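Local coordinates for protein leucyl-tRNA synthetase (Giardia intestinalis, PDB 3PZ6) that is the CP1 editing domain of an enzyme that probably attaches leucine to tRNA(Leu), a domain whose likely task is to deacylate mischarged tRNA, at residues A196-K199 / D200-N204. The protein carries 2 engineered substitutions. Residues are numbered along the deposited sequence; the frame is centred on the assembly and turned at random.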
ATOM      1  N   ALA A 196     -12.814  -5.014   6.627  1.00 22.86           N
ATOM      2  CA  ALA A 196     -14.004  -4.261   7.024  1.00 24.65           C
ATOM      3  C   ALA A 196     -14.116  -2.958   6.219  1.00 27.63           C
ATOM      4  O   ALA A 196     -15.151  -2.683   5.614  1.00 28.95           O
ATOM      5  CB  ALA A 196     -14.006  -3.985   8.527  1.00 21.08           C
ATOM      6  N   CYS A 197     -13.039  -2.181   6.186  1.00 25.65           N
ATOM      7  CA  CYS A 197     -13.026  -0.953   5.416  1.00 25.39           C
ATOM      8  C   CYS A 197     -13.184  -1.207   3.922  1.00 30.89           C
ATOM      9  O   CYS A 197     -13.938  -0.508   3.244  1.00 27.53           O
ATOM     10  CB  CYS A 197     -11.762  -0.156   5.668  1.00 27.07           C
ATOM     11  SG  CYS A 197     -11.886   1.460   4.901  1.00 46.92           S
ATOM     12  N   TYR A 198     -12.479  -2.221   3.424  1.00 29.06           N
ATOM     13  CA  TYR A 198     -12.551  -2.605   2.023  1.00 23.72           C
ATOM     14  C   TYR A 198     -14.003  -2.891   1.636  1.00 25.16           C
ATOM     15  O   TYR A 198     -14.506  -2.348   0.651  1.00 26.81           O
ATOM     16  CB  TYR A 198     -11.633  -3.806   1.767  1.00 28.03           C
ATOM     17  CG  TYR A 198     -11.791  -4.460   0.411  1.00 33.70           C
ATOM     18  CD1 TYR A 198     -11.015  -4.059  -0.677  1.00 33.12           C
ATOM     19  CD2 TYR A 198     -12.710  -5.487   0.220  1.00 27.78           C
ATOM     20  CE1 TYR A 198     -11.162  -4.666  -1.926  1.00 30.17           C
ATOM     21  CE2 TYR A 198     -12.863  -6.091  -1.018  1.00 34.34           C
ATOM     22  CZ  TYR A 198     -12.087  -5.678  -2.083  1.00 36.28           C
ATOM     23  OH  TYR A 198     -12.251  -6.290  -3.308  1.00 44.32           O
ATOM     24  N   LYS A 199     -14.672  -3.714   2.439  1.00 26.27           N
ATOM     25  CA  LYS A 199     -16.079  -4.080   2.228  1.00 27.29           C
ATOM     26  C   LYS A 199     -17.038  -2.892   2.390  1.00 28.01           C
ATOM     27  O   LYS A 199     -18.005  -2.765   1.647  1.00 28.46           O
ATOM     28  CB  LYS A 199     -16.467  -5.222   3.171  1.00 24.44           C
ATOM     29  CG  LYS A 199     -17.794  -5.863   2.894  1.00 31.96           C
ATOM     30  CD  LYS A 199     -18.274  -6.568   4.132  1.00 38.59           C
ATOM     31  CE  LYS A 199     -19.719  -6.999   4.007  1.00 44.57           C
ATOM     32  NZ  LYS A 199     -20.327  -7.146   5.358  1.00 49.62           N
ATOM     33  N   ASP A 200     -16.768  -2.028   3.361  1.00 27.26           N
ATOM     34  CA  ASP A 200     -17.502  -0.763   3.495  1.00 29.91           C
ATOM     35  C   ASP A 200     -17.498   0.088   2.207  1.00 29.65           C
ATOM     36  O   ASP A 200     -18.544   0.605   1.803  1.00 27.86           O
ATOM     37  CB  ASP A 200     -16.956   0.060   4.666  1.00 26.59           C
ATOM     38  CG  ASP A 200     -17.467  -0.422   6.016  1.00 39.86           C
ATOM     39  OD1 ASP A 200     -18.385  -1.284   6.054  1.00 38.93           O
ATOM     40  OD2 ASP A 200     -16.946   0.068   7.045  1.00 39.53           O
ATOM     41  N   ILE A 201     -16.325   0.224   1.579  1.00 26.09           N
ATOM     42  CA  ILE A 201     -16.189   0.973   0.337  1.00 24.44           C
ATOM     43  C   ILE A 201     -16.956   0.251  -0.776  1.00 29.24           C
ATOM     44  O   ILE A 201     -17.753   0.866  -1.488  1.00 29.87           O
ATOM     45  CB  ILE A 201     -14.700   1.150  -0.095  1.00 28.08           C
ATOM     46  CG1 ILE A 201     -13.801   1.624   1.064  1.00 31.04           C
ATOM     47  CG2 ILE A 201     -14.583   2.035  -1.343  1.00 21.75           C
ATOM     48  CD1 ILE A 201     -13.731   3.108   1.295  1.00 31.17           C
ATOM     49  N   LEU A 202     -16.727  -1.054  -0.898  1.00 26.88           N
ATOM     50  CA  LEU A 202     -17.298  -1.865  -1.973  1.00 29.37           C
ATOM     51  C   LEU A 202     -18.818  -1.740  -2.103  1.00 29.39           C
ATOM     52  O   LEU A 202     -19.347  -1.633  -3.213  1.00 30.07           O
ATOM     53  CB  LEU A 202     -16.898  -3.331  -1.790  1.00 26.16           C
ATOM     54  CG  LEU A 202     -17.133  -4.352  -2.902  1.00 29.22           C
ATOM     55  CD1 LEU A 202     -16.333  -4.037  -4.164  1.00 25.65           C
ATOM     56  CD2 LEU A 202     -16.805  -5.753  -2.391  1.00 24.47           C
ATOM     57  N   GLU A 203     -19.504  -1.738  -0.965  1.00 33.54           N
ATOM     58  CA  GLU A 203     -20.966  -1.697  -0.925  1.00 33.12           C
ATOM     59  C   GLU A 203     -21.471  -0.312  -0.540  1.00 26.30           C
ATOM     60  O   GLU A 203     -22.611  -0.155  -0.120  1.00 31.97           O
ATOM     61  CB  GLU A 203     -21.510  -2.746   0.051  1.00 35.58           C
ATOM     62  CG  GLU A 203     -20.973  -4.168  -0.169  1.00 37.96           C
ATOM     63  CD  GLU A 203     -21.398  -5.126   0.935  1.00 58.57           C
ATOM     64  OE1 GLU A 203     -21.558  -4.678   2.095  1.00 59.67           O
ATOM     65  OE2 GLU A 203     -21.574  -6.333   0.650  1.00 63.05           O
ATOM     66  N   ASN A 204     -20.612   0.690  -0.684  1.00 30.25           N
ATOM     67  CA  ASN A 204     -20.963   2.081  -0.404  1.00 28.46           C
ATOM     68  C   ASN A 204     -21.697   2.286   0.931  1.00 31.84           C
ATOM     69  O   ASN A 204     -22.647   3.071   1.021  1.00 32.57           O
ATOM     70  CB  ASN A 204     -21.759   2.667  -1.570  1.00 23.15           C
ATOM     71  CG  ASN A 204     -21.958   4.155  -1.443  1.00 29.24           C
ATOM     72  OD1 ASN A 204     -21.045   4.888  -1.077  1.00 27.59           O
ATOM     73  ND2 ASN A 204     -23.163   4.611  -1.741  1.00 33.55           N
TER
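Y198 meets L202 and K199 meets E203, each pair one turn apart in the last part of helix 192-202, which closes in a Schellman motif. Four successive i to i+4 backbone bonds carry the helix to its end, from D200 N to A196 O at 2.8 Å through to E203 N to K199 O at 3.2 Å. E203 then leaves helical geometry, placing N204 N for its bond to I201 O at 3.0 Å. N204 takes up a positive phi of 47°, a conformation asparagine tolerates better than most residues with a side chain, and this brings R205 N round to D200 O, the second bond of the motif.

Two apolar pairs, each four residues apart, add side-chain packing. Y198 and L202 point the same way, side by side, and CD2 of L202 meets ring atom CE2 of Y198 obliquely at 4.2 Å. The apolar ring fills a buried site, and the tyrosine hydroxyl at its far end is satisfied by a hydrogen bond with L220 O. C197 SG lies 4.3 Å from the buried I201's CG1. C197 also touches W99, and Y198 N97, so the helix packs on strand 97-100.

K199 has CG anti to its backbone N (chi1 -169°), and its extended chain crosses E203 obliquely, NZ continuing to a weak hydrogen bond with V248 O. The opposite charges probably attract without forming a salt bridge: K199 NZ stays 4.3 Å from E203 OE1, whereas K199 CE comes to 3.5 Å from that same oxygen.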